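Local coordinates for arginase (RocF) (Helicobacter pylori, PDB 4G3H) that hydrolyses L-arginine to L-ornithine and urea, acting as an arginase that holds two manganese ions in each subunit, at the manganese (II) ion site. Residues are numbered along the deposited sequence; one frame, centred on the assembly and turned at random.

The manganese (II) ion site. Residues 91, 114, 116-118, 120, 234, 236, 250, 281. With MN (manganese (II) ion), chain B; MN (manganese (II) ion), chain C.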
ATOM      1  N   HIS A  91      -5.765   1.640   3.093  1.00 20.19           N
ATOM      2  CA  HIS A  91      -5.136   1.923   1.820  1.00 20.32           C
ATOM      3  C   HIS A  91      -5.174   3.362   1.342  1.00 20.33           C
ATOM      4  O   HIS A  91      -4.276   3.791   0.625  1.00 20.98           O
ATOM      5  CB  HIS A  91      -5.682   1.006   0.724  1.00 17.75           C
ATOM      6  CG  HIS A  91      -4.605   0.352  -0.083  1.00 18.54           C
ATOM      7  ND1 HIS A  91      -3.305   0.812  -0.092  1.00 20.48           N
ATOM      8  CD2 HIS A  91      -4.626  -0.729  -0.893  1.00 16.59           C
ATOM      9  CE1 HIS A  91      -2.572   0.039  -0.871  1.00 18.78           C
ATOM     10  NE2 HIS A  91      -3.350  -0.905  -1.369  1.00 19.80           N
ATOM     11  N   TYR A 114       1.348  -3.503  -6.776  1.00 16.40           N
ATOM     12  CA  TYR A 114       0.118  -3.291  -6.018  1.00 17.22           C
ATOM     13  C   TYR A 114      -0.694  -4.579  -5.890  1.00 17.19           C
ATOM     14  O   TYR A 114      -1.351  -4.995  -6.843  1.00 16.89           O
ATOM     15  CB  TYR A 114      -0.720  -2.219  -6.738  1.00 15.62           C
ATOM     16  CG  TYR A 114      -1.642  -1.404  -5.860  1.00 16.47           C
ATOM     17  CD1 TYR A 114      -1.151  -0.340  -5.104  1.00 15.27           C
ATOM     18  CD2 TYR A 114      -3.007  -1.671  -5.810  1.00 16.44           C
ATOM     19  CE1 TYR A 114      -1.989   0.441  -4.327  1.00 18.15           C
ATOM     20  CE2 TYR A 114      -3.867  -0.888  -5.025  1.00 19.70           C
ATOM     21  CZ  TYR A 114      -3.344   0.171  -4.289  1.00 18.60           C
ATOM     22  OH  TYR A 114      -4.167   0.971  -3.529  1.00 17.49           O
ATOM     23  N   ASP A 116      -3.796  -6.290  -4.479  1.00 22.12           N
ATOM     24  CA  ASP A 116      -5.077  -5.839  -3.954  1.00 22.21           C
ATOM     25  C   ASP A 116      -6.235  -6.476  -4.723  1.00 23.74           C
ATOM     26  O   ASP A 116      -6.085  -6.871  -5.881  1.00 23.01           O
ATOM     27  CB  ASP A 116      -5.119  -4.318  -4.143  1.00 17.39           C
ATOM     28  CG  ASP A 116      -6.156  -3.627  -3.294  1.00 17.79           C
ATOM     29  OD1 ASP A 116      -7.298  -4.109  -3.174  1.00 22.18           O
ATOM     30  OD2 ASP A 116      -5.821  -2.560  -2.762  1.00 18.26           O
ATOM     31  N   ALA A 117      -7.390  -6.573  -4.076  1.00 21.25           N
ATOM     32  CA  ALA A 117      -8.567  -7.117  -4.732  1.00 22.88           C
ATOM     33  C   ALA A 117      -9.172  -5.981  -5.555  1.00 23.77           C
ATOM     34  O   ALA A 117      -9.969  -6.222  -6.463  1.00 24.48           O
ATOM     35  CB  ALA A 117      -9.578  -7.606  -3.694  1.00 23.89           C
ATOM     36  N   HIS A 118      -8.773  -4.747  -5.233  1.00 20.68           N
ATOM     37  CA  HIS A 118      -9.282  -3.550  -5.910  1.00 21.35           C
ATOM     38  C   HIS A 118      -8.214  -2.743  -6.650  1.00 19.44           C
ATOM     39  O   HIS A 118      -7.028  -2.833  -6.344  1.00 17.74           O
ATOM     40  CB  HIS A 118      -9.971  -2.624  -4.898  1.00 25.15           C
ATOM     41  CG  HIS A 118     -10.891  -3.334  -3.955  1.00 26.00           C
ATOM     42  ND1 HIS A 118     -10.477  -3.814  -2.733  1.00 25.79           N
ATOM     43  CD2 HIS A 118     -12.194  -3.684  -4.075  1.00 27.12           C
ATOM     44  CE1 HIS A 118     -11.483  -4.431  -2.139  1.00 25.04           C
ATOM     45  NE2 HIS A 118     -12.536  -4.367  -2.933  1.00 28.31           N
ATOM     46  N   ASP A 120      -8.430   0.622  -6.804  1.00 21.21           N
ATOM     47  CA  ASP A 120      -8.309   1.865  -6.039  1.00 22.24           C
ATOM     48  C   ASP A 120      -8.048   3.100  -6.901  1.00 22.49           C
ATOM     49  O   ASP A 120      -7.302   3.999  -6.502  1.00 21.65           O
ATOM     50  CB  ASP A 120      -7.191   1.753  -4.991  1.00 23.96           C
ATOM     51  CG  ASP A 120      -7.515   0.762  -3.879  1.00 25.16           C
ATOM     52  OD1 ASP A 120      -8.693   0.389  -3.727  1.00 27.04           O
ATOM     53  OD2 ASP A 120      -6.586   0.368  -3.141  1.00 23.75           O
ATOM     54  N   ASP A 234      -2.376  -5.101   0.036  1.00 18.95           N
ATOM     55  CA  ASP A 234      -3.687  -5.000   0.677  1.00 20.73           C
ATOM     56  C   ASP A 234      -4.100  -6.449   0.952  1.00 20.08           C
ATOM     57  O   ASP A 234      -4.242  -7.242   0.025  1.00 21.24           O
ATOM     58  CB  ASP A 234      -4.698  -4.344  -0.270  1.00 17.97           C
ATOM     59  CG  ASP A 234      -6.069  -4.157   0.370  1.00 21.59           C
ATOM     60  OD1 ASP A 234      -6.475  -4.975   1.236  1.00 22.19           O
ATOM     61  OD2 ASP A 234      -6.754  -3.186  -0.008  1.00 20.95           O
ATOM     62  N   ASP A 236      -6.797  -7.855   1.434  1.00 22.04           N
ATOM     63  CA  ASP A 236      -8.008  -8.375   0.818  1.00 22.72           C
ATOM     64  C   ASP A 236      -7.727  -9.049  -0.527  1.00 23.08           C
ATOM     65  O   ASP A 236      -8.654  -9.452  -1.231  1.00 21.36           O
ATOM     66  CB  ASP A 236      -9.081  -7.283   0.665  1.00 23.13           C
ATOM     67  CG  ASP A 236      -8.671  -6.165  -0.274  1.00 24.36           C
ATOM     68  OD1 ASP A 236      -7.787  -6.365  -1.133  1.00 27.49           O
ATOM     69  OD2 ASP A 236      -9.263  -5.076  -0.160  1.00 25.51           O
ATOM     70  N   GLU A 250     -13.490  -9.761  -0.823  1.00 26.31           N
ATOM     71  CA  GLU A 250     -13.893 -10.086  -2.180  1.00 26.53           C
ATOM     72  C   GLU A 250     -13.630 -11.564  -2.441  1.00 27.90           C
ATOM     73  O   GLU A 250     -12.542 -12.076  -2.151  1.00 25.10           O
ATOM     74  CB  GLU A 250     -13.114  -9.219  -3.174  1.00 24.23           C
ATOM     75  CG  GLU A 250     -13.251  -7.726  -2.915  1.00 26.33           C
ATOM     76  CD  GLU A 250     -14.604  -7.176  -3.333  1.00 30.97           C
ATOM     77  OE1 GLU A 250     -15.538  -7.978  -3.552  1.00 29.05           O
ATOM     78  OE2 GLU A 250     -14.736  -5.935  -3.438  1.00 32.58           O
ATOM     79  N   GLU A 281      -4.851  -2.608   5.479  1.00 21.93           N
ATOM     80  CA  GLU A 281      -6.198  -3.160   5.578  1.00 22.34           C
ATOM     81  C   GLU A 281      -6.342  -4.399   6.451  1.00 22.97           C
ATOM     82  O   GLU A 281      -7.002  -5.372   6.076  1.00 23.96           O
ATOM     83  CB  GLU A 281      -6.758  -3.440   4.178  1.00 23.65           C
ATOM     84  CG  GLU A 281      -6.954  -2.191   3.304  1.00 25.05           C
ATOM     85  CD  GLU A 281      -7.970  -1.201   3.875  1.00 26.33           C
ATOM     86  OE1 GLU A 281      -8.824  -1.610   4.686  1.00 26.16           O
ATOM     87  OE2 GLU A 281      -7.927  -0.011   3.499  1.00 24.61           O
TER
HETATM   88 MN    MN B 500      -6.785  -1.223  -1.519  1.00 32.17          MN
HETATM   89 MN    MN C 501      -8.573  -3.537  -1.420  1.00 28.33          MN
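Asp234 OD2 is gripped by two metal bonds, one to each manganese, and so is a single-atom bridge of the binuclear centre that, in arginases, activates water for attack on the guanidinium of arginine. The bridge is unequal: Asp234 OD2 lies 2.3 Å from MN (chain C) and 2.5 Å from MN (chain B). The two ions stand 2.9 Å apart, MN to MN. With CG anti to the backbone N, the carboxylate extends from the end of strand 228-234 toward the pair. Asp234 OD1 receives the backbone N-H of Asp236, the other aspartate of this DXD motif, from above the carboxylate plane; the nearly straight bond (169° at H) restrains the group's rotation.

Asp116, first in the DXHXD motif with His118 and Asp120, bridges with one oxygen to each ion: Asp116 OD2 binds MN (chain B) at 2.1 Å and OD1 binds MN (chain C). His118 N donates to Asp116 OD1 from above the carboxylate plane, so a metal and an N-H share that oxygen.

At MN (chain C), His118 ND1 stands almost opposite Asp234 OD2 (176°). His118 NE2 donates 2.7 Å to the anti lone pair of Glu250 OE2 in a bent bond tilted from the ring plane, which restrains the ring and may make ND1 a stronger donor. Asp236 OD2 also binds this ion, while Asp236 OD1 stays at a loose, longer contact and takes the N-H of Ala117 from above its plane.

MN (chain B) has Asp120 OD2 across from Asp234 OD2 at 170°. Tyr114 OH donates to the anti lone pair of Asp120 OD2, which lies at the phenol ring's edge, in its plane. Tyr114 OH also sits 3.0 Å above the centre of the His91 ring. His91 CD2 faces this ion implausibly closely; the equivalent histidine is a manganese ligand in the family, so the imidazole may be flipped. His91 N donates 2.8 Å to Glu281 OE2 from above the carboxylate plane.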